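Local coordinates for galactose-1-phosphate uridylyltransferase (Pyrobaculum aerophilum str. IM2, PDB 6K9Z), which probably transfers uridylyl groups between UDP-glucose and galactose 1-phosphate, and binds zinc, iron and UDP, at residues T63-D66 and L67-V70; L96-I99 and K100-L103; K178-K181 and R182-F185; A308-K311 and C312-H315. The protein carries 1 engineered substitution. All coordinates share one frame; numbering follows the deposited sequence.

Contact 1 of 4, residues T63-D66 and L67-V70; sequences TAED and LYEV
Glu65 and Tyr68 run side by side, and the CB of Glu65 rests at the edge of the tyrosine ring, close to its plane, 3.6 Å from Tyr68 CD2. Beyond CG the glutamate chain is extended, and its OE2 comes to 3.8 Å from Tyr68 CE2 with the carboxylate turned 73° from the ring plane. One face of the ring is covered by Leu67 CB. At the other end of the loop, Val70 CG2 presses on Thr63 O at 3.1 Å; this carbonyl is buried against the methyl without a polar partner. The chain reverses here through a type I beta turn from Glu65 to Tyr68, closed by Tyr68 N donating to Glu65 O at 3.2 Å from above the carbonyl plane. A water donates to Tyr68 O at 2.6 Å. Further out, Thr63 OG1 is hydrogen-bonded to Glu2 of strand 2-5. Across the subunit interface the acid meets a base and the ring another ring: Glu65 OE2 forms a salt bridge with Arg182 of the second subunit, while the Tyr68 ring stacks on Phe196 of that subunit.

Contact 2 of 4, residues L96-I99 and K100-L103; sequences LGQI and KKIL
Lys101 folds back along the helix surface over Gly97 and Gln98. Its CG lies anti to its own carbonyl carbon, beside the backbone N (chi1 -71°), which directs the extended chain toward the preceding turn. CB lies 3.5 Å from Gln98 O, and CG comes to 3.4 Å from Gly97 O. CD then passes Gln98 OE1 at 3.9 Å, where the two side chains cross at about a right angle, the glutamine amide being placed by hydrogen bonds from its NE2 to Glu82 O and Asp44 O; CE still skirts Gly97 O, and NZ ends in a salt bridge with Asp44. This is the first part of helix 96-114, held by bonds from residue i+4 to residue i, such as Leu103 N to Ile99 O at 3.0 Å, nearly straight at 168°.

Another side of the helix is apolar. Ile99 CG2 and Leu103 CD1 lie alongside each other at 4.0 Å, and both side chains pack on helix 220-240, while Ile102 CD1 lies 3.7 Å from Gln98 O as its side chain packs on Val45, Glu82 and Leu91. An alanine at Ile102 would lack CG1, CG2 and CD1, and would probably open a gap between the helix and these loop residues. Branched and long aliphatic chains thus fill the buried faces, whereas Lys101 lays its methylenes along the helix, Lys100 leads away from it, and each salt-bridges an acid beyond, Asp44 and Asp220 respectively.

Contact 3 of 4, residues K178-K181 and R182-F185; sequences KEEK and RLVF
A type I beta turn from Glu180 to Leu183 links helix 171-178 to the edge strand 183-186, and a salt bridge spans its flank. Arg182 NH2 donates to Glu179 OE1 at 2.9 Å, meeting the syn side of the carboxylate, while the oxygen lies near the guanidinium plane; the two flat groups are nevertheless turned 55° apart. Glu179 reaches this position because its chain bends at chi2 (-66°), bringing the carboxylate round to the NH2 of Arg182. Its other oxygen, OE2, accepts a bond from a water at 2.7 Å. The same water accepts from Glu180 N and, at 2.8 Å, from Arg182 N, so three bonds fix it inside the bend, over one face of the guanidinium. The turn itself is closed by Leu183 N donating to Glu180 O at 3.1 Å, from well above the carbonyl plane. An arginine suits this place because its several N-H groups can serve several acids: NH1 is also paired with Glu299 and with Glu65 of the second subunit. Past the turn, Val184 and Phe185 form a classic beta bulge opposite Ala192 of strand 190-193. Val184 packs on Ile305 of helix 298-309, and Phe185 reaches both Leu309 of that helix and Ile232 of helix 220-240.

Contact 4 of 4, residues A308-K311 and C312-H315; sequences ALQK and CLKH. With ACT (acetate ion), chain F.
Cys312 N donates to Leu309 O at 2.9 Å, from above the carbonyl plane, in the run of chain that leads from helix 298-309 toward the C terminus. Lys311 N bonds to Ala308 O and Leu313 N, weakly, to Gln310 O; all three bonds thus span three residues, the spacing of a 3-10 turn. Cys312 carries SG anti to its carbonyl carbon, beside the backbone N (chi1 -59°), and that sulfur is joined to Cys235 in a disulfide that ties the tail covalently to helix 220-240. Leu313 folds its side chain back over the preceding turn. One methyl, CD2, meets Leu309 CD2 at 3.8 Å, while the other, CD1, lies alongside the amide of Gln310, 3.6 Å from OE1. Gln310 NE2 is itself hydrogen-bonded to Lys306 O, which holds the amide in place. A serine in place of Leu313 would lack both methyls and would probably leave a gap beside Leu309 and Phe185. Leucines suit this spot because they fill the space between helix, strand 183-186 and tail. Beyond them an acetate, probably from the crystallisation liquor, takes a hydrogen bond through its O from Lys314 N at 3.0 Å, with an angle of 157° at the hydrogen.

In the fold
Following the chain from its N terminus, the four contacts come strictly in series; none nests or crosses. Contact 1 closes the loop ahead of strand 70-71, contact 2 only successive turns of helix 96-114, contact 3 the bend from helix 171-178 into strand 183-186, and contact 4 the exit from helix 298-309. Within one chain contacts 1 and 3 stand about 35 Å apart at their nearest atoms, yet each reaches the other's counterpart on the second subunit. Contacts 3 and 4 touch directly: Phe185 CE1 lies 3.8 Å from Leu313 CD2. Contact 2 does not join them, but helix 220-240 packs against residues of contacts 2, 3 and 4.

Contact 1 of 4, residues T63-D66 and L67-V70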
ATOM      1  N   THR A  63       1.353 -16.348 -19.296  1.00 36.37           N
ATOM      2  CA  THR A  63       1.071 -15.399 -20.414  1.00 38.89           C
ATOM      3  C   THR A  63       2.327 -14.567 -20.687  1.00 40.32           C
ATOM      4  O   THR A  63       2.670 -13.798 -19.798  1.00 44.83           O
ATOM      5  CB  THR A  63      -0.128 -14.506 -20.084  1.00 39.71           C
ATOM      6  OG1 THR A  63      -1.145 -15.339 -19.512  1.00 40.35           O
ATOM      7  CG2 THR A  63      -0.672 -13.762 -21.287  1.00 42.12           C
ATOM      8  N   ALA A  64       2.879 -14.652 -21.898  1.00 41.16           N
ATOM      9  CA  ALA A  64       4.128 -13.937 -22.237  1.00 42.11           C
ATOM     10  C   ALA A  64       3.873 -12.752 -23.179  1.00 42.51           C
ATOM     11  O   ALA A  64       3.131 -12.915 -24.161  1.00 43.28           O
ATOM     12  CB  ALA A  64       5.104 -14.912 -22.846  1.00 42.43           C
ATOM     13  N   GLU A  65       4.458 -11.598 -22.841  1.00 42.58           N
ATOM     14  CA  GLU A  65       4.433 -10.357 -23.665  1.00 43.89           C
ATOM     15  C   GLU A  65       5.892  -9.910 -23.819  1.00 44.72           C
ATOM     16  O   GLU A  65       6.644 -10.021 -22.838  1.00 43.26           O
ATOM     17  CB  GLU A  65       3.453  -9.308 -23.132  1.00 43.67           C
ATOM     18  CG  GLU A  65       2.647  -8.653 -24.240  1.00 46.11           C
ATOM     19  CD  GLU A  65       1.419  -7.862 -23.822  1.00 46.80           C
ATOM     20  OE1 GLU A  65       0.408  -8.487 -23.467  1.00 45.98           O
ATOM     21  OE2 GLU A  65       1.474  -6.620 -23.872  1.00 48.49           O
ATOM     22  N   ASP A  66       6.245  -9.326 -24.964  1.00 48.13           N
ATOM     23  CA  ASP A  66       7.668  -9.075 -25.328  1.00 51.65           C
ATOM     24  C   ASP A  66       8.453  -8.215 -24.326  1.00 50.24           C
ATOM     25  O   ASP A  66       9.576  -8.624 -23.986  1.00 51.69           O
ATOM     26  CB  ASP A  66       7.745  -8.407 -26.702  1.00 56.30           C
ATOM     27  CG  ASP A  66       6.920  -7.134 -26.782  1.00 61.13           C
ATOM     28  OD1 ASP A  66       5.886  -7.066 -26.090  1.00 64.46           O
ATOM     29  OD2 ASP A  66       7.322  -6.217 -27.523  1.00 63.60           O
ATOM     30  N   LEU A  67       7.890  -7.117 -23.827  1.00 47.98           N
ATOM     31  CA  LEU A  67       8.684  -6.182 -22.969  1.00 48.36           C
ATOM     32  C   LEU A  67       8.647  -6.598 -21.501  1.00 45.09           C
ATOM     33  O   LEU A  67       9.241  -5.827 -20.721  1.00 46.19           O
ATOM     34  CB  LEU A  67       8.146  -4.741 -23.027  1.00 50.43           C
ATOM     35  CG  LEU A  67       8.200  -4.048 -24.376  1.00 53.13           C
ATOM     36  CD1 LEU A  67       7.064  -3.047 -24.479  1.00 54.75           C
ATOM     37  CD2 LEU A  67       9.542  -3.370 -24.627  1.00 55.83           C
ATOM     38  N   TYR A  68       7.971  -7.704 -21.132  1.00 32.79           N
ATOM     39  CA  TYR A  68       7.558  -7.960 -19.726  1.00 30.19           C
ATOM     40  C   TYR A  68       8.056  -9.308 -19.235  1.00 30.31           C
ATOM     41  O   TYR A  68       8.109 -10.290 -20.058  1.00 31.40           O
ATOM     42  CB  TYR A  68       6.038  -7.909 -19.558  1.00 28.11           C
ATOM     43  CG  TYR A  68       5.455  -6.593 -19.987  1.00 26.68           C
ATOM     44  CD1 TYR A  68       5.773  -5.405 -19.353  1.00 26.16           C
ATOM     45  CD2 TYR A  68       4.654  -6.527 -21.115  1.00 26.42           C
ATOM     46  CE1 TYR A  68       5.275  -4.184 -19.795  1.00 25.82           C
ATOM     47  CE2 TYR A  68       4.151  -5.325 -21.563  1.00 25.92           C
ATOM     48  CZ  TYR A  68       4.442  -4.151 -20.897  1.00 25.75           C
ATOM     49  OH  TYR A  68       3.929  -2.986 -21.383  1.00 25.82           O
ATOM     50  N   GLU A  69       8.373  -9.371 -17.941  1.00 29.21           N
ATOM     51  CA  GLU A  69       8.793 -10.633 -17.291  1.00 29.80           C
ATOM     52  C   GLU A  69       7.575 -11.297 -16.669  1.00 27.54           C
ATOM     53  O   GLU A  69       6.847 -10.627 -15.906  1.00 24.76           O
ATOM     54  CB  GLU A  69       9.849 -10.390 -16.223  1.00 31.64           C
ATOM     55  CG  GLU A  69      11.155  -9.890 -16.829  1.00 35.54           C
ATOM     56  CD  GLU A  69      12.199  -9.646 -15.750  1.00 38.57           C
ATOM     57  OE1 GLU A  69      12.786 -10.647 -15.249  1.00 42.28           O
ATOM     58  OE2 GLU A  69      12.336  -8.476 -15.334  1.00 39.58           O
ATOM     59  N   VAL A  70       7.382 -12.581 -16.954  1.00 27.28           N
ATOM     60  CA  VAL A  70       6.279 -13.354 -16.321  1.00 26.59           C
ATOM     61  C   VAL A  70       6.893 -14.648 -15.781  1.00 27.01           C
ATOM     62  O   VAL A  70       7.782 -15.200 -16.449  1.00 27.78           O
ATOM     63  CB  VAL A  70       5.119 -13.610 -17.299  1.00 27.99           C
ATOM     64  CG1 VAL A  70       3.974 -14.347 -16.627  1.00 28.70           C
ATOM     65  CG2 VAL A  70       4.623 -12.306 -17.901  1.00 27.63           C
TER
HETATM   66  O   HOH W   1       6.957 -12.070 -21.587  1.00 36.38           O

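Contact 2 of 4, residues L96-I99 and K100-L103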
ATOM      1  N   LEU A  96      -3.215 -18.400  25.727  1.00 23.44           N
ATOM      2  CA  LEU A  96      -1.773 -18.467  25.380  1.00 23.64           C
ATOM      3  C   LEU A  96      -1.437 -19.823  24.753  1.00 23.17           C
ATOM      4  O   LEU A  96      -0.702 -19.805  23.744  1.00 22.52           O
ATOM      5  CB  LEU A  96      -0.940 -18.226  26.635  1.00 25.09           C
ATOM      6  CG  LEU A  96      -0.895 -16.786  27.106  1.00 26.24           C
ATOM      7  CD1 LEU A  96      -0.280 -16.683  28.515  1.00 28.23           C
ATOM      8  CD2 LEU A  96      -0.112 -15.966  26.083  1.00 26.35           C
ATOM      9  N   GLY A  97      -1.871 -20.941  25.360  1.00 22.91           N
ATOM     10  CA  GLY A  97      -1.559 -22.294  24.867  1.00 23.18           C
ATOM     11  C   GLY A  97      -2.062 -22.549  23.456  1.00 22.18           C
ATOM     12  O   GLY A  97      -1.354 -23.220  22.662  1.00 21.69           O
ATOM     13  N   GLN A  98      -3.206 -21.966  23.098  1.00 21.95           N
ATOM     14  CA  GLN A  98      -3.781 -22.138  21.746  1.00 21.45           C
ATOM     15  C   GLN A  98      -2.923 -21.315  20.757  1.00 20.18           C
ATOM     16  O   GLN A  98      -2.668 -21.821  19.667  1.00 19.94           O
ATOM     17  CB  GLN A  98      -5.250 -21.727  21.736  1.00 21.68           C
ATOM     18  CG  GLN A  98      -5.906 -21.880  20.366  1.00 21.61           C
ATOM     19  CD  GLN A  98      -6.051 -23.312  19.906  1.00 22.45           C
ATOM     20  OE1 GLN A  98      -5.931 -24.283  20.680  1.00 23.56           O
ATOM     21  NE2 GLN A  98      -6.310 -23.460  18.617  1.00 22.03           N
ATOM     22  N   ILE A  99      -2.545 -20.071  21.107  1.00 19.65           N
ATOM     23  CA  ILE A  99      -1.700 -19.217  20.223  1.00 18.92           C
ATOM     24  C   ILE A  99      -0.365 -19.962  20.029  1.00 19.46           C
ATOM     25  O   ILE A  99       0.115 -19.997  18.900  1.00 18.65           O
ATOM     26  CB  ILE A  99      -1.537 -17.793  20.764  1.00 18.70           C
ATOM     27  CG1 ILE A  99      -2.917 -17.165  20.967  1.00 19.21           C
ATOM     28  CG2 ILE A  99      -0.623 -16.992  19.842  1.00 17.91           C
ATOM     29  CD1 ILE A  99      -2.918 -15.824  21.693  1.00 19.60           C
ATOM     30  N   LYS A 100       0.204 -20.551  21.092  1.00 20.39           N
ATOM     31  CA  LYS A 100       1.458 -21.333  20.962  1.00 21.45           C
ATOM     32  C   LYS A 100       1.263 -22.484  19.936  1.00 21.04           C
ATOM     33  O   LYS A 100       2.142 -22.677  19.061  1.00 21.38           O
ATOM     34  CB  LYS A 100       1.942 -21.769  22.347  1.00 23.84           C
ATOM     35  CG  LYS A 100       3.253 -22.519  22.326  1.00 27.02           C
ATOM     36  CD  LYS A 100       3.697 -22.972  23.739  1.00 30.05           C
ATOM     37  CE  LYS A 100       5.007 -23.751  23.792  1.00 34.88           C
ATOM     38  NZ  LYS A 100       5.881 -23.462  22.612  1.00 35.26           N
ATOM     39  N   LYS A 101       0.136 -23.187  19.973  1.00 21.14           N
ATOM     40  CA  LYS A 101      -0.124 -24.307  19.027  1.00 21.73           C
ATOM     41  C   LYS A 101      -0.210 -23.722  17.610  1.00 19.96           C
ATOM     42  O   LYS A 101       0.256 -24.388  16.674  1.00 19.95           O
ATOM     43  CB  LYS A 101      -1.412 -25.054  19.370  1.00 23.29           C
ATOM     44  CG  LYS A 101      -1.360 -25.892  20.631  1.00 25.65           C
ATOM     45  CD  LYS A 101      -2.719 -26.481  20.968  1.00 27.83           C
ATOM     46  CE  LYS A 101      -2.738 -27.051  22.362  1.00 30.91           C
ATOM     47  NZ  LYS A 101      -3.982 -27.823  22.601  1.00 33.81           N
ATOM     48  N   ILE A 102      -0.797 -22.539  17.432  1.00 18.63           N
ATOM     49  CA  ILE A 102      -0.895 -21.925  16.070  1.00 17.47           C
ATOM     50  C   ILE A 102       0.524 -21.659  15.534  1.00 16.86           C
ATOM     51  O   ILE A 102       0.838 -22.079  14.395  1.00 15.96           O
ATOM     52  CB  ILE A 102      -1.706 -20.616  16.055  1.00 17.56           C
ATOM     53  CG1 ILE A 102      -3.157 -20.844  16.481  1.00 18.17           C
ATOM     54  CG2 ILE A 102      -1.593 -19.946  14.723  1.00 16.89           C
ATOM     55  CD1 ILE A 102      -3.840 -19.563  16.917  1.00 18.37           C
ATOM     56  N   LEU A 103       1.361 -21.011  16.344  1.00 16.50           N
ATOM     57  CA  LEU A 103       2.762 -20.663  15.944  1.00 16.52           C
ATOM     58  C   LEU A 103       3.556 -21.936  15.648  1.00 17.34           C
ATOM     59  O   LEU A 103       4.246 -21.954  14.640  1.00 16.95           O
ATOM     60  CB  LEU A 103       3.406 -19.801  17.027  1.00 16.49           C
ATOM     61  CG  LEU A 103       2.697 -18.456  17.216  1.00 16.39           C
ATOM     62  CD1 LEU A 103       3.122 -17.773  18.520  1.00 16.85           C
ATOM     63  CD2 LEU A 103       2.925 -17.523  16.053  1.00 15.53           C
TER

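Contact 3 of 4, residues K178-K181 and R182-F185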
ATOM      1  N   LYS A 178      18.152  -0.312  21.494  1.00 30.59           N
ATOM      2  CA  LYS A 178      17.856   1.120  21.785  1.00 32.74           C
ATOM      3  C   LYS A 178      16.415   1.389  22.245  1.00 30.81           C
ATOM      4  O   LYS A 178      16.229   2.305  23.065  1.00 31.94           O
ATOM      5  CB  LYS A 178      18.211   1.996  20.580  1.00 34.42           C
ATOM      6  CG  LYS A 178      19.695   2.105  20.266  1.00 38.58           C
ATOM      7  CD  LYS A 178      20.035   3.294  19.397  1.00 41.87           C
ATOM      8  CE  LYS A 178      21.520   3.443  19.147  1.00 45.99           C
ATOM      9  NZ  LYS A 178      22.241   3.853  20.375  1.00 51.47           N
ATOM     10  N   GLU A 179      15.430   0.662  21.714  1.00 27.63           N
ATOM     11  CA  GLU A 179      14.014   1.015  22.002  1.00 27.00           C
ATOM     12  C   GLU A 179      13.713   1.005  23.505  1.00 28.93           C
ATOM     13  O   GLU A 179      13.945  -0.023  24.148  1.00 29.69           O
ATOM     14  CB  GLU A 179      13.080   0.080  21.235  1.00 24.34           C
ATOM     15  CG  GLU A 179      13.059   0.367  19.748  1.00 23.58           C
ATOM     16  CD  GLU A 179      12.466   1.720  19.399  1.00 23.97           C
ATOM     17  OE1 GLU A 179      12.943   2.346  18.441  1.00 24.78           O
ATOM     18  OE2 GLU A 179      11.530   2.138  20.090  1.00 24.21           O
ATOM     19  N   GLU A 180      13.248   2.151  24.007  1.00 30.78           N
ATOM     20  CA  GLU A 180      12.813   2.321  25.418  1.00 34.13           C
ATOM     21  C   GLU A 180      11.559   3.204  25.465  1.00 34.76           C
ATOM     22  O   GLU A 180      10.536   2.752  25.993  1.00 36.11           O
ATOM     23  CB  GLU A 180      13.957   2.856  26.282  1.00 38.72           C
ATOM     24  CG  GLU A 180      14.981   1.792  26.631  1.00 41.96           C
ATOM     25  CD  GLU A 180      14.419   0.532  27.269  1.00 43.19           C
ATOM     26  OE1 GLU A 180      13.433   0.640  28.022  1.00 45.91           O
ATOM     27  OE2 GLU A 180      14.975  -0.549  27.019  1.00 44.73           O
ATOM     28  N   LYS A 181      11.655   4.412  24.903  1.00 35.14           N
ATOM     29  CA  LYS A 181      10.566   5.426  24.925  1.00 34.21           C
ATOM     30  C   LYS A 181       9.309   4.907  24.220  1.00 29.11           C
ATOM     31  O   LYS A 181       8.204   5.196  24.704  1.00 28.28           O
ATOM     32  CB  LYS A 181      11.040   6.711  24.240  1.00 38.13           C
ATOM     33  CG  LYS A 181      10.088   7.894  24.344  1.00 42.58           C
ATOM     34  CD  LYS A 181      10.450   9.043  23.428  1.00 45.85           C
ATOM     35  CE  LYS A 181      11.931   9.153  23.142  1.00 49.14           C
ATOM     36  NZ  LYS A 181      12.431  10.533  23.354  1.00 52.13           N
ATOM     37  N   ARG A 182       9.480   4.193  23.108  1.00 25.55           N
ATOM     38  CA  ARG A 182       8.318   3.678  22.336  1.00 22.76           C
ATOM     39  C   ARG A 182       8.054   2.204  22.666  1.00 21.33           C
ATOM     40  O   ARG A 182       7.257   1.588  21.944  1.00 18.90           O
ATOM     41  CB  ARG A 182       8.533   3.901  20.836  1.00 21.89           C
ATOM     42  CG  ARG A 182       8.295   5.334  20.387  1.00 23.21           C
ATOM     43  CD  ARG A 182       8.656   5.549  18.931  1.00 22.88           C
ATOM     44  NE  ARG A 182       9.985   5.032  18.666  1.00 23.19           N
ATOM     45  CZ  ARG A 182      11.094   5.752  18.707  1.00 24.95           C
ATOM     46  NH1 ARG A 182      11.038   7.042  18.978  1.00 26.91           N
ATOM     47  NH2 ARG A 182      12.255   5.177  18.462  1.00 24.97           N
ATOM     48  N   LEU A 183       8.708   1.651  23.694  1.00 22.67           N
ATOM     49  CA  LEU A 183       8.469   0.219  23.991  1.00 23.14           C
ATOM     50  C   LEU A 183       7.049   0.127  24.545  1.00 23.17           C
ATOM     51  O   LEU A 183       6.734   0.942  25.423  1.00 26.78           O
ATOM     52  CB  LEU A 183       9.514  -0.238  25.016  1.00 24.66           C
ATOM     53  CG  LEU A 183       9.590  -1.738  25.303  1.00 25.34           C
ATOM     54  CD1 LEU A 183       9.904  -2.566  24.061  1.00 24.83           C
ATOM     55  CD2 LEU A 183      10.689  -2.009  26.321  1.00 27.66           C
ATOM     56  N   VAL A 184       6.228  -0.809  24.107  1.00 18.77           N
ATOM     57  CA  VAL A 184       4.872  -0.980  24.692  1.00 18.99           C
ATOM     58  C   VAL A 184       4.835  -2.249  25.563  1.00 18.57           C
ATOM     59  O   VAL A 184       4.028  -2.285  26.490  1.00 19.03           O
ATOM     60  CB  VAL A 184       3.773  -0.975  23.634  1.00 19.11           C
ATOM     61  CG1 VAL A 184       3.755   0.355  22.907  1.00 19.91           C
ATOM     62  CG2 VAL A 184       3.898  -2.168  22.715  1.00 18.69           C
ATOM     63  N   PHE A 185       5.687  -3.246  25.281  1.00 18.41           N
ATOM     64  CA  PHE A 185       5.697  -4.518  26.033  1.00 18.14           C
ATOM     65  C   PHE A 185       7.018  -5.225  25.794  1.00 17.68           C
ATOM     66  O   PHE A 185       7.599  -5.152  24.693  1.00 16.34           O
ATOM     67  CB  PHE A 185       4.499  -5.391  25.666  1.00 17.76           C
ATOM     68  CG  PHE A 185       4.551  -6.747  26.312  1.00 17.68           C
ATOM     69  CD1 PHE A 185       4.253  -6.887  27.657  1.00 18.91           C
ATOM     70  CD2 PHE A 185       4.919  -7.887  25.606  1.00 17.35           C
ATOM     71  CE1 PHE A 185       4.301  -8.128  28.283  1.00 18.81           C
ATOM     72  CE2 PHE A 185       5.047  -9.111  26.258  1.00 17.99           C
ATOM     73  CZ  PHE A 185       4.721  -9.233  27.591  1.00 18.06           C
TER
HETATM   74  O   HOH W   2      12.007   4.004  21.912  1.00 22.46           O

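Contact 4 of 4, residues A308-K311 and C312-H315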
ATOM      1  N   ALA A 308      -2.945   1.475  27.546  1.00 23.23           N
ATOM      2  CA  ALA A 308      -4.069   0.542  27.297  1.00 23.59           C
ATOM      3  C   ALA A 308      -3.622  -0.881  27.632  1.00 22.55           C
ATOM      4  O   ALA A 308      -4.430  -1.685  28.164  1.00 23.03           O
ATOM      5  CB  ALA A 308      -4.567   0.611  25.864  1.00 23.48           C
ATOM      6  N   LEU A 309      -2.378  -1.188  27.291  1.00 21.61           N
ATOM      7  CA  LEU A 309      -1.784  -2.531  27.373  1.00 21.36           C
ATOM      8  C   LEU A 309      -1.681  -2.964  28.827  1.00 22.09           C
ATOM      9  O   LEU A 309      -1.737  -4.176  29.062  1.00 21.75           O
ATOM     10  CB  LEU A 309      -0.406  -2.473  26.711  1.00 20.72           C
ATOM     11  CG  LEU A 309       0.277  -3.818  26.509  1.00 20.08           C
ATOM     12  CD1 LEU A 309       1.078  -3.804  25.212  1.00 19.71           C
ATOM     13  CD2 LEU A 309       1.148  -4.188  27.692  1.00 20.46           C
ATOM     14  N   GLN A 310      -1.566  -2.017  29.761  1.00 23.90           N
ATOM     15  CA  GLN A 310      -1.481  -2.317  31.219  1.00 24.98           C
ATOM     16  C   GLN A 310      -2.704  -3.124  31.642  1.00 26.22           C
ATOM     17  O   GLN A 310      -2.560  -3.993  32.542  1.00 25.56           O
ATOM     18  CB  GLN A 310      -1.395  -1.060  32.087  1.00 26.61           C
ATOM     19  CG  GLN A 310      -0.133  -0.244  31.823  1.00 26.55           C
ATOM     20  CD  GLN A 310       1.143  -1.038  31.680  1.00 26.02           C
ATOM     21  OE1 GLN A 310       1.749  -1.427  32.687  1.00 26.54           O
ATOM     22  NE2 GLN A 310       1.617  -1.244  30.453  1.00 23.75           N
ATOM     23  N   LYS A 311      -3.855  -2.905  31.014  1.00 27.40           N
ATOM     24  CA  LYS A 311      -5.113  -3.598  31.394  1.00 29.27           C
ATOM     25  C   LYS A 311      -5.105  -5.042  30.858  1.00 27.38           C
ATOM     26  O   LYS A 311      -5.915  -5.839  31.382  1.00 27.49           O
ATOM     27  CB  LYS A 311      -6.322  -2.787  30.907  1.00 33.33           C
ATOM     28  CG  LYS A 311      -6.298  -1.308  31.292  1.00 37.23           C
ATOM     29  CD  LYS A 311      -7.377  -0.450  30.607  1.00 41.75           C
ATOM     30  CE  LYS A 311      -8.798  -0.902  30.913  1.00 46.52           C
ATOM     31  NZ  LYS A 311      -9.012  -1.271  32.341  1.00 50.09           N
ATOM     32  N   CYS A 312      -4.177  -5.412  29.954  1.00 24.34           N
ATOM     33  CA  CYS A 312      -4.057  -6.795  29.388  1.00 23.39           C
ATOM     34  C   CYS A 312      -3.062  -7.669  30.184  1.00 23.03           C
ATOM     35  O   CYS A 312      -2.916  -8.870  29.832  1.00 21.96           O
ATOM     36  CB  CYS A 312      -3.604  -6.746  27.943  1.00 22.47           C
ATOM     37  SG  CYS A 312      -4.789  -5.787  26.946  1.00 23.61           S
ATOM     38  N   LEU A 313      -2.300  -7.058  31.092  1.00 22.94           N
ATOM     39  CA  LEU A 313      -1.240  -7.786  31.851  1.00 22.46           C
ATOM     40  C   LEU A 313      -1.852  -8.559  33.015  1.00 23.22           C
ATOM     41  O   LEU A 313      -2.808  -8.093  33.619  1.00 22.93           O
ATOM     42  CB  LEU A 313      -0.188  -6.796  32.370  1.00 22.86           C
ATOM     43  CG  LEU A 313       0.522  -5.981  31.294  1.00 22.01           C
ATOM     44  CD1 LEU A 313       1.401  -4.939  31.940  1.00 22.74           C
ATOM     45  CD2 LEU A 313       1.349  -6.879  30.390  1.00 21.85           C
ATOM     46  N   LYS A 314      -1.265  -9.718  33.313  1.00 23.04           N
ATOM     47  CA  LYS A 314      -1.771 -10.659  34.319  1.00 24.77           C
ATOM     48  C   LYS A 314      -0.872 -10.551  35.541  1.00 23.80           C
ATOM     49  O   LYS A 314      -1.366 -10.822  36.638  1.00 23.70           O
ATOM     50  CB  LYS A 314      -1.794 -12.079  33.746  1.00 27.40           C
ATOM     51  CG  LYS A 314      -2.732 -12.233  32.531  1.00 30.86           C
ATOM     52  CD  LYS A 314      -4.191 -12.409  32.954  1.00 35.43           C
ATOM     53  CE  LYS A 314      -5.228 -12.220  31.851  1.00 39.95           C
ATOM     54  NZ  LYS A 314      -5.170 -13.287  30.813  1.00 43.14           N
ATOM     55  N   HIS A 315       0.400 -10.185  35.365  1.00 22.51           N
ATOM     56  CA  HIS A 315       1.305 -10.235  36.543  1.00 23.68           C
ATOM     57  C   HIS A 315       2.498  -9.267  36.431  1.00 24.92           C
ATOM     58  O   HIS A 315       3.392  -9.382  37.262  1.00 23.24           O
ATOM     59  CB  HIS A 315       1.675 -11.707  36.759  1.00 22.92           C
ATOM     60  CG  HIS A 315       2.666 -12.206  35.768  1.00 21.69           C
ATOM     61  ND1 HIS A 315       2.294 -12.776  34.542  1.00 21.19           N
ATOM     62  CD2 HIS A 315       4.007 -12.218  35.808  1.00 20.79           C
ATOM     63  CE1 HIS A 315       3.409 -13.115  33.882  1.00 20.40           C
ATOM     64  NE2 HIS A 315       4.454 -12.769  34.643  1.00 20.56           N
TER
HETATM   65  C   ACT F 404       1.910 -10.543  31.812  1.00 19.30           C
HETATM   66  O   ACT F 404       0.786 -11.052  31.618  1.00 21.76           O
HETATM   67  OXT ACT F 404       2.988 -10.742  31.109  1.00 23.23           O
HETATM   68  CH3 ACT F 404       1.995  -9.625  32.923  1.00 15.43           C